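Local coordinates for protein VipE (Legionella pneumophila subsp. pneumophila str. Philadelphia 1, PDB 4QN8) that is a Legionella effector of undetermined molecular activity, probably acting in host-cell signalling, represented here by its all-helical N-terminal part, at residues P35-S41 and H56-I62; K63-L67 and I149-F153; T96-G100 and R127-F132. All coordinates share one frame. Residue numbers count along the deposited sequence, not the author numbering.

Contact 1 (P35-S41 and H56-I62); sequences PNTFTKS and HSKMDAI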
loop_
_atom_site.group_PDB
_atom_site.type_symbol
_atom_site.label_atom_id
_atom_site.label_comp_id
_atom_site.label_asym_id
_atom_site.label_seq_id
_atom_site.Cartn_x
_atom_site.Cartn_y
_atom_site.Cartn_z
ATOM N N PRO A 35 -3.350 1.095 -10.950
ATOM C CA PRO A 35 -3.799 -0.181 -10.377
ATOM C C PRO A 35 -3.091 -1.408 -10.973
ATOM O O PRO A 35 -3.040 -2.450 -10.332
ATOM C CB PRO A 35 -5.289 -0.210 -10.725
ATOM C CG PRO A 35 -5.682 1.232 -10.805
ATOM C CD PRO A 35 -4.475 1.966 -11.336
ATOM N N ASN A 36 -2.535 -1.272 -12.173
ATOM C CA ASN A 36 -1.888 -2.403 -12.831
ATOM C C ASN A 36 -0.380 -2.485 -12.658
ATOM O O ASN A 36 0.264 -3.347 -13.249
ATOM C CB ASN A 36 -2.221 -2.418 -14.314
ATOM C CG ASN A 36 -3.666 -2.715 -14.563
ATOM O OD1 ASN A 36 -4.474 -1.808 -14.752
ATOM N ND2 ASN A 36 -4.014 -3.996 -14.540
ATOM N N THR A 37 0.187 -1.605 -11.839
ATOM C CA THR A 37 1.642 -1.623 -11.647
ATOM C C THR A 37 2.125 -2.944 -11.048
ATOM O O THR A 37 3.167 -3.473 -11.454
ATOM C CB THR A 37 2.141 -0.460 -10.768
ATOM O OG1 THR A 37 1.786 0.784 -11.381
ATOM C CG2 THR A 37 3.656 -0.525 -10.625
ATOM N N PHE A 38 1.360 -3.462 -10.086
ATOM C CA PHE A 38 1.638 -4.751 -9.452
ATOM C C PHE A 38 0.616 -5.781 -9.931
ATOM O O PHE A 38 -0.573 -5.465 -10.106
ATOM C CB PHE A 38 1.571 -4.623 -7.925
ATOM C CG PHE A 38 2.546 -3.634 -7.358
ATOM C CD1 PHE A 38 2.200 -2.295 -7.212
ATOM C CD2 PHE A 38 3.813 -4.036 -6.996
ATOM C CE1 PHE A 38 3.108 -1.376 -6.707
ATOM C CE2 PHE A 38 4.739 -3.118 -6.490
ATOM C CZ PHE A 38 4.380 -1.784 -6.350
ATOM N N THR A 39 1.068 -7.011 -10.163
ATOM C CA THR A 39 0.173 -8.050 -10.680
ATOM C C THR A 39 0.295 -9.351 -9.897
ATOM O O THR A 39 1.350 -9.649 -9.336
ATOM C CB THR A 39 0.429 -8.375 -12.176
ATOM O OG1 THR A 39 1.725 -8.964 -12.327
ATOM C CG2 THR A 39 0.329 -7.129 -13.049
ATOM N N LYS A 40 -0.785 -10.131 -9.879
ATOM C CA LYS A 40 -0.695 -11.497 -9.390
ATOM C C LYS A 40 0.106 -12.282 -10.421
ATOM O O LYS A 40 0.242 -11.845 -11.567
ATOM C CB LYS A 40 -2.090 -12.115 -9.216
ATOM C CG LYS A 40 -2.837 -12.353 -10.521
ATOM C CD LYS A 40 -4.141 -13.133 -10.272
ATOM C CE LYS A 40 -4.550 -13.972 -11.476
ATOM N NZ LYS A 40 -3.621 -15.104 -11.738
ATOM N N SER A 41 0.647 -13.428 -10.021
ATOM C CA SER A 41 1.287 -14.327 -10.974
ATOM C C SER A 41 0.221 -14.862 -11.927
ATOM O O SER A 41 -0.967 -14.865 -11.601
ATOM C CB SER A 41 1.979 -15.482 -10.243
ATOM O OG SER A 41 1.074 -16.174 -9.393
ATOM N N HIS A 56 1.931 -15.938 -6.547
ATOM C CA HIS A 56 1.656 -14.775 -5.700
ATOM C C HIS A 56 0.403 -14.020 -6.131
ATOM O O HIS A 56 0.163 -13.802 -7.317
ATOM C CB HIS A 56 2.862 -13.823 -5.633
ATOM C CG HIS A 56 3.228 -13.210 -6.953
ATOM N ND1 HIS A 56 4.245 -13.719 -7.738
ATOM C CD2 HIS A 56 2.729 -12.152 -7.618
ATOM C CE1 HIS A 56 4.337 -12.993 -8.846
ATOM N NE2 HIS A 56 3.439 -12.036 -8.796
ATOM N N SER A 57 -0.398 -13.629 -5.153
ATOM C CA SER A 57 -1.540 -12.778 -5.429
ATOM C C SER A 57 -1.083 -11.357 -5.694
ATOM O O SER A 57 0.090 -11.007 -5.484
ATOM C CB SER A 57 -2.508 -12.782 -4.247
ATOM O OG SER A 57 -1.941 -12.105 -3.143
ATOM N N LYS A 58 -2.015 -10.520 -6.139
ATOM C CA LYS A 58 -1.713 -9.099 -6.294
ATOM C C LYS A 58 -1.307 -8.462 -4.969
ATOM O O LYS A 58 -0.289 -7.763 -4.902
ATOM C CB LYS A 58 -2.887 -8.354 -6.931
ATOM C CG LYS A 58 -2.645 -6.863 -7.111
ATOM C CD LYS A 58 -3.784 -6.238 -7.905
ATOM C CE LYS A 58 -3.627 -4.726 -7.995
ATOM N NZ LYS A 58 -4.544 -4.207 -9.061
HETATM N N MSE A 59 -2.075 -8.702 -3.905
HETATM C CA MSE A 59 -1.666 -8.195 -2.598
HETATM C C MSE A 59 -0.332 -8.767 -2.125
HETATM O O MSE A 59 0.463 -8.035 -1.531
HETATM C CB MSE A 59 -2.733 -8.371 -1.518
HETATM C CG MSE A 59 -2.233 -7.869 -0.155
HETATM SE SE MSE A 59 -1.679 -5.976 -0.229
HETATM C CE MSE A 59 -3.465 -5.489 -0.731
ATOM N N ASP A 60 -0.064 -10.046 -2.392
ATOM C CA ASP A 60 1.241 -10.609 -2.031
ATOM C C ASP A 60 2.361 -9.759 -2.633
ATOM O O ASP A 60 3.374 -9.497 -1.982
ATOM C CB ASP A 60 1.392 -12.039 -2.560
ATOM C CG ASP A 60 0.565 -13.062 -1.786
ATOM O OD1 ASP A 60 0.199 -12.799 -0.615
ATOM O OD2 ASP A 60 0.294 -14.145 -2.369
ATOM N N ALA A 61 2.182 -9.350 -3.884
ATOM C CA ALA A 61 3.231 -8.617 -4.593
ATOM C C ALA A 61 3.412 -7.210 -4.034
ATOM O O ALA A 61 4.541 -6.728 -3.873
ATOM C CB ALA A 61 2.918 -8.557 -6.070
ATOM N N ILE A 62 2.297 -6.538 -3.760
ATOM C CA ILE A 62 2.356 -5.200 -3.173
ATOM C C ILE A 62 2.979 -5.249 -1.772
ATOM O O ILE A 62 3.817 -4.411 -1.420
ATOM C CB ILE A 62 0.950 -4.544 -3.115
ATOM C CG1 ILE A 62 0.309 -4.523 -4.513
ATOM C CG2 ILE A 62 1.040 -3.144 -2.514
ATOM C CD1 ILE A 62 -1.069 -3.865 -4.569
HETATM O O HOH W 1 -2.744 -5.932 -11.285
HETATM O O HOH W 2 3.015 -11.004 -11.921
#
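Hydrogen bonds join an irregular loop to the start of helix 58-69. At S41 two of them pair it with H56: S41 N donates to H56 O (2.8 Å, N-H...acceptor angle 164°), and H56 N returns the bond to S41 OG (3.0 Å, 171°). K58, fully extended, carries its NZ to the carbonyl P35 O at 2.6 Å. The bond from H56 NE2 to T39 O is weak (3.2 Å, 121°), whereas H56 ND1 is held by the carbonyl of S52.

Two waters supplement these bonds. One donates to F38 O at 2.5 Å and weakly accepts from K58 NZ at 3.3 Å; the other lies 2.4 Å from T39 OG1, donates to K40 O at 2.9 Å and bonds weakly to H56 NE2 at 3.3 Å.

Two packing contacts accompany them. S41 CB lies 3.8 Å from the H56 ring centroid, a CH-pi contact, while F38 CB meets I62 CG1 at 3.6 Å.

S57, the N-cap, forms a capping box with D60: D60 N donates to S57 OG and S57 N to D60 OD2, both at 2.9 Å. Four loop carbonyls (P35, F38, T39, K40) face donors from K58, H56 or water, which implies a loop held mainly through its backbone.

Contact 2 (K63-L67 and I149-F153); sequences KDFVL and IIAFF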
loop_
_atom_site.group_PDB
_atom_site.type_symbol
_atom_site.label_atom_id
_atom_site.label_comp_id
_atom_site.label_asym_id
_atom_site.label_seq_id
_atom_site.Cartn_x
_atom_site.Cartn_y
_atom_site.Cartn_z
ATOM N N LYS A 63 2.576 -6.239 -0.973
ATOM C CA LYS A 63 3.131 -6.416 0.363
ATOM C C LYS A 63 4.639 -6.576 0.279
ATOM O O LYS A 63 5.387 -5.979 1.061
ATOM C CB LYS A 63 2.538 -7.672 1.023
ATOM C CG LYS A 63 1.148 -7.518 1.640
ATOM C CD LYS A 63 0.751 -8.877 2.217
ATOM C CE LYS A 63 -0.613 -8.907 2.848
ATOM N NZ LYS A 63 -0.919 -10.324 3.200
ATOM N N ASP A 64 5.084 -7.389 -0.673
ATOM C CA ASP A 64 6.510 -7.682 -0.799
ATOM C C ASP A 64 7.275 -6.394 -1.100
ATOM O O ASP A 64 8.351 -6.151 -0.539
ATOM C CB ASP A 64 6.735 -8.752 -1.875
ATOM C CG ASP A 64 8.159 -9.290 -1.886
ATOM O OD1 ASP A 64 8.558 -9.965 -0.908
ATOM O OD2 ASP A 64 8.876 -9.042 -2.876
ATOM N N PHE A 65 6.707 -5.564 -1.972
ATOM C CA PHE A 65 7.331 -4.283 -2.338
ATOM C C PHE A 65 7.438 -3.353 -1.137
ATOM O O PHE A 65 8.501 -2.786 -0.876
ATOM C CB PHE A 65 6.523 -3.605 -3.444
ATOM C CG PHE A 65 7.069 -2.273 -3.880
ATOM C CD1 PHE A 65 8.044 -2.198 -4.860
ATOM C CD2 PHE A 65 6.567 -1.095 -3.337
ATOM C CE1 PHE A 65 8.532 -0.956 -5.291
ATOM C CE2 PHE A 65 7.055 0.139 -3.744
ATOM C CZ PHE A 65 8.041 0.205 -4.726
ATOM N N VAL A 66 6.347 -3.199 -0.396
ATOM C CA VAL A 66 6.366 -2.333 0.776
ATOM C C VAL A 66 7.295 -2.908 1.843
ATOM O O VAL A 66 8.049 -2.171 2.484
ATOM C CB VAL A 66 4.946 -2.120 1.320
ATOM C CG1 VAL A 66 4.982 -1.328 2.631
ATOM C CG2 VAL A 66 4.108 -1.400 0.262
ATOM N N LEU A 67 7.286 -4.231 1.998
ATOM C CA LEU A 67 8.156 -4.894 2.984
ATOM C C LEU A 67 9.630 -4.605 2.710
ATOM O O LEU A 67 10.481 -4.646 3.615
ATOM C CB LEU A 67 7.928 -6.408 2.940
ATOM C CG LEU A 67 8.512 -7.285 4.039
ATOM C CD1 LEU A 67 7.891 -6.900 5.375
ATOM C CD2 LEU A 67 8.226 -8.741 3.734
ATOM N N ILE A 149 -3.677 -6.793 6.650
ATOM C CA ILE A 149 -2.442 -6.315 6.069
ATOM C C ILE A 149 -1.532 -5.800 7.194
ATOM O O ILE A 149 -0.328 -6.076 7.206
ATOM C CB ILE A 149 -2.709 -5.229 5.023
ATOM C CG1 ILE A 149 -3.837 -5.702 4.103
ATOM C CG2 ILE A 149 -1.461 -4.974 4.201
ATOM C CD1 ILE A 149 -4.134 -4.738 3.011
ATOM N N ILE A 150 -2.110 -5.068 8.149
ATOM C CA ILE A 150 -1.351 -4.611 9.314
ATOM C C ILE A 150 -0.757 -5.822 10.031
ATOM O O ILE A 150 0.417 -5.817 10.415
ATOM C CB ILE A 150 -2.242 -3.811 10.305
ATOM C CG1 ILE A 150 -2.738 -2.510 9.650
ATOM C CG2 ILE A 150 -1.502 -3.516 11.596
ATOM C CD1 ILE A 150 -3.916 -1.864 10.398
ATOM N N ALA A 151 -1.557 -6.875 10.185
ATOM C CA ALA A 151 -1.105 -8.067 10.909
ATOM C C ALA A 151 0.062 -8.741 10.187
ATOM O O ALA A 151 0.964 -9.309 10.815
ATOM C CB ALA A 151 -2.255 -9.048 11.091
ATOM N N PHE A 152 0.047 -8.657 8.862
ATOM C CA PHE A 152 1.124 -9.225 8.063
ATOM C C PHE A 152 2.434 -8.507 8.329
ATOM O O PHE A 152 3.475 -9.134 8.524
ATOM C CB PHE A 152 0.795 -9.152 6.567
ATOM C CG PHE A 152 1.969 -9.473 5.680
ATOM C CD1 PHE A 152 2.303 -10.786 5.407
ATOM C CD2 PHE A 152 2.749 -8.460 5.139
ATOM C CE1 PHE A 152 3.398 -11.094 4.606
ATOM C CE2 PHE A 152 3.850 -8.755 4.343
ATOM C CZ PHE A 152 4.169 -10.076 4.069
ATOM N N PHE A 153 2.396 -7.183 8.320
ATOM C CA PHE A 153 3.611 -6.411 8.547
ATOM C C PHE A 153 4.129 -6.568 9.972
ATOM O O PHE A 153 5.337 -6.475 10.223
ATOM C CB PHE A 153 3.369 -4.942 8.194
ATOM C CG PHE A 153 3.266 -4.689 6.714
ATOM C CD1 PHE A 153 4.212 -5.215 5.843
ATOM C CD2 PHE A 153 2.224 -3.947 6.191
ATOM C CE1 PHE A 153 4.125 -4.987 4.478
ATOM C CE2 PHE A 153 2.125 -3.725 4.820
ATOM C CZ PHE A 153 3.076 -4.245 3.963
#
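Helix-helix packing through side chains joins the middle of helix 58-69 to the C-terminal part of helix 135-154, and no hydrogen bond crosses between the segments. The two short axes approach to 11.5 Å and run 46° apart in the same general direction, a signed crossing angle of -46°. That wide separation is filled by long side chains, chiefly K63, F152 and F153.

The aliphatic part of K63 lies over one face of the F152 ring: K63 CD is 3.6 Å from the ring centroid and 14° off its normal, a CH-pi contact. Further along, K63 NZ stands 4.4 Å from the same centroid at 32° off the normal, giving an off-centre cation-pi interaction. In this all-helical fold the packing brings together helices whose contact segments are 82 residues apart in sequence, with helix 103-114 adjoining both: V66 touches A106 and F110, I149 touches K105 and A109, and F110 packs edge-to-face with F153.

F153 supplies the more buried ring. Its CZ meets V66 CG1 at 3.7 Å, and its CD1 lies 4.1 Å from L67 CD1, which approaches the ring edge. L67 CD2 also reaches F152 CZ at 4.3 Å, so L67 touches both aromatic residues.

Contact 3 (T96-G100 and R127-F132); sequences TFMRG and RVRTEF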
loop_
_atom_site.group_PDB
_atom_site.type_symbol
_atom_site.label_atom_id
_atom_site.label_comp_id
_atom_site.label_asym_id
_atom_site.label_seq_id
_atom_site.Cartn_x
_atom_site.Cartn_y
_atom_site.Cartn_z
ATOM N N THR A 96 -15.182 2.073 -3.849
ATOM C CA THR A 96 -14.075 1.155 -4.141
ATOM C C THR A 96 -12.722 1.552 -3.516
ATOM O O THR A 96 -11.790 0.739 -3.443
ATOM C CB THR A 96 -13.883 1.002 -5.659
ATOM O OG1 THR A 96 -13.649 2.292 -6.236
ATOM C CG2 THR A 96 -15.116 0.382 -6.293
ATOM N N PHE A 97 -12.594 2.804 -3.087
ATOM C CA PHE A 97 -11.337 3.259 -2.498
ATOM C C PHE A 97 -10.982 2.367 -1.299
ATOM O O PHE A 97 -11.826 2.140 -0.431
ATOM C CB PHE A 97 -11.454 4.733 -2.091
ATOM C CG PHE A 97 -10.188 5.314 -1.506
ATOM C CD1 PHE A 97 -9.074 5.522 -2.299
ATOM C CD2 PHE A 97 -10.129 5.681 -0.168
ATOM C CE1 PHE A 97 -7.915 6.078 -1.768
ATOM C CE2 PHE A 97 -8.978 6.237 0.365
ATOM C CZ PHE A 97 -7.864 6.427 -0.438
HETATM N N MSE A 98 -9.754 1.836 -1.304
HETATM C CA MSE A 98 -9.185 0.955 -0.262
HETATM C C MSE A 98 -9.667 -0.496 -0.218
HETATM O O MSE A 98 -9.145 -1.287 0.571
HETATM C CB MSE A 98 -9.295 1.565 1.142
HETATM C CG MSE A 98 -8.545 2.844 1.341
HETATM SE SE MSE A 98 -6.732 2.399 1.890
HETATM C CE MSE A 98 -5.879 4.173 1.802
ATOM N N ARG A 99 -10.651 -0.862 -1.031
ATOM C CA ARG A 99 -11.147 -2.237 -1.026
ATOM C C ARG A 99 -10.278 -3.125 -1.917
ATOM O O ARG A 99 -10.046 -4.292 -1.605
ATOM C CB ARG A 99 -12.608 -2.322 -1.489
ATOM C CG ARG A 99 -13.453 -1.061 -1.291
ATOM C CD ARG A 99 -13.535 -0.615 0.157
ATOM N NE ARG A 99 -14.867 -0.137 0.540
ATOM C CZ ARG A 99 -15.326 1.100 0.347
ATOM N NH1 ARG A 99 -14.587 2.023 -0.260
ATOM N NH2 ARG A 99 -16.548 1.412 0.761
ATOM N N GLY A 100 -9.815 -2.571 -3.034
ATOM C CA GLY A 100 -8.970 -3.312 -3.945
ATOM C C GLY A 100 -7.572 -3.411 -3.373
ATOM O O GLY A 100 -7.228 -2.695 -2.421
ATOM N N ARG A 127 -9.729 12.798 1.657
ATOM C CA ARG A 127 -10.088 11.646 0.832
ATOM C C ARG A 127 -10.693 10.527 1.685
ATOM O O ARG A 127 -11.712 9.938 1.309
ATOM C CB ARG A 127 -8.876 11.129 0.054
ATOM C CG ARG A 127 -9.183 9.984 -0.912
ATOM C CD ARG A 127 -9.836 10.510 -2.170
ATOM N NE ARG A 127 -10.081 9.462 -3.167
ATOM C CZ ARG A 127 -9.177 9.034 -4.049
ATOM N NH1 ARG A 127 -7.954 9.543 -4.050
ATOM N NH2 ARG A 127 -9.492 8.081 -4.923
ATOM N N VAL A 128 -10.097 10.239 2.837
ATOM C CA VAL A 128 -10.619 9.142 3.655
ATOM C C VAL A 128 -11.970 9.536 4.231
ATOM O O VAL A 128 -12.892 8.722 4.285
ATOM C CB VAL A 128 -9.644 8.732 4.774
ATOM C CG1 VAL A 128 -10.311 7.768 5.768
ATOM C CG2 VAL A 128 -8.384 8.110 4.178
ATOM N N ARG A 129 -12.096 10.792 4.643
ATOM C CA ARG A 129 -13.385 11.268 5.135
ATOM C C ARG A 129 -14.461 11.206 4.066
ATOM O O ARG A 129 -15.595 10.839 4.355
ATOM C CB ARG A 129 -13.290 12.678 5.708
ATOM C CG ARG A 129 -12.682 12.725 7.086
ATOM N N THR A 130 -14.113 11.559 2.831
ATOM C CA THR A 130 -15.094 11.516 1.743
ATOM C C THR A 130 -15.573 10.092 1.477
ATOM O O THR A 130 -16.775 9.848 1.302
ATOM C CB THR A 130 -14.509 12.079 0.430
ATOM O OG1 THR A 130 -14.217 13.471 0.594
ATOM C CG2 THR A 130 -15.499 11.909 -0.726
ATOM N N GLU A 131 -14.624 9.162 1.454
ATOM C CA GLU A 131 -14.870 7.784 1.024
ATOM C C GLU A 131 -15.397 6.902 2.154
ATOM O O GLU A 131 -16.015 5.865 1.900
ATOM C CB GLU A 131 -13.573 7.174 0.479
ATOM C CG GLU A 131 -12.954 7.940 -0.691
ATOM C CD GLU A 131 -13.506 7.531 -2.036
ATOM O OE1 GLU A 131 -12.846 7.849 -3.054
ATOM O OE2 GLU A 131 -14.589 6.893 -2.087
ATOM N N PHE A 132 -15.114 7.305 3.391
ATOM C CA PHE A 132 -15.604 6.609 4.591
ATOM C C PHE A 132 -16.178 7.647 5.558
ATOM O O PHE A 132 -15.537 8.007 6.557
ATOM C CB PHE A 132 -14.455 5.826 5.249
ATOM C CG PHE A 132 -13.904 4.720 4.387
ATOM C CD1 PHE A 132 -12.897 4.973 3.465
ATOM C CD2 PHE A 132 -14.398 3.427 4.489
ATOM C CE1 PHE A 132 -12.383 3.958 2.660
ATOM C CE2 PHE A 132 -13.885 2.399 3.688
ATOM C CZ PHE A 132 -12.882 2.669 2.768
HETATM O O HOH W 3 -14.623 5.007 -3.732
HETATM O O HOH W 4 -15.784 4.702 -0.508
#
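T96 begins the loop segment with a water bridge: its N donates to a water at 3.0 Å, and that water donates to E131 OE2 at 2.5 Å. F97 then turns its ring into the contact. The R127 guanidinium lies flat on this ring, centres 4.4 Å apart and planes at 27°, and R127 CG sits 4.1 Å from the ring centroid in a CH-pi contact. R127 is fixed by a salt bridge from its NE to E131 OE1 (3.2 Å) and by a hydrogen bond from NH1 to the carbonyl of S89. F97 CD2 also packs against F132 CE1 at 4.0 Å.

The selenomethionine M98 adds its CB, 4.1 Å from F132 CZ. R99 folds back so that NH1 donates to F97 O (2.8 Å); F132 CZ lies over the guanidinium face, 3.5 Å from R99 NH1. A second water accepts from R99 NH1 at 2.9 Å and donates to E131 O at 2.7 Å and E131 OE2 at 3.0 Å.

I86 of helix 75-88 touches F97, M98, R127 and V128. Arginine-aromatic stacking and bridging waters thus join an interhelical loop to short helix 126-131, a loop-on-helix packing within an all-helical fold.

From the N terminus, contact 1 comes first, closing the loop between helices 26-32 and 58-69 against the beginning of the latter. Contact 2 opens just afterwards on the same helix and closes a far longer excursion at helix 135-154. The first two contacts touch directly: F38 CE2 is 3.6 Å from F65 CB, and the selenomethionine M59 CE is 3.9 Å from I149 CD1. Contact 3 is nested inside the loop closed by contact 2, fastening the loop before helix 103-114 to helix 126-131. Its centre is about 19 Å from that of contact 2, on the opposite side of the chain's centre. No pair of contacts crosses.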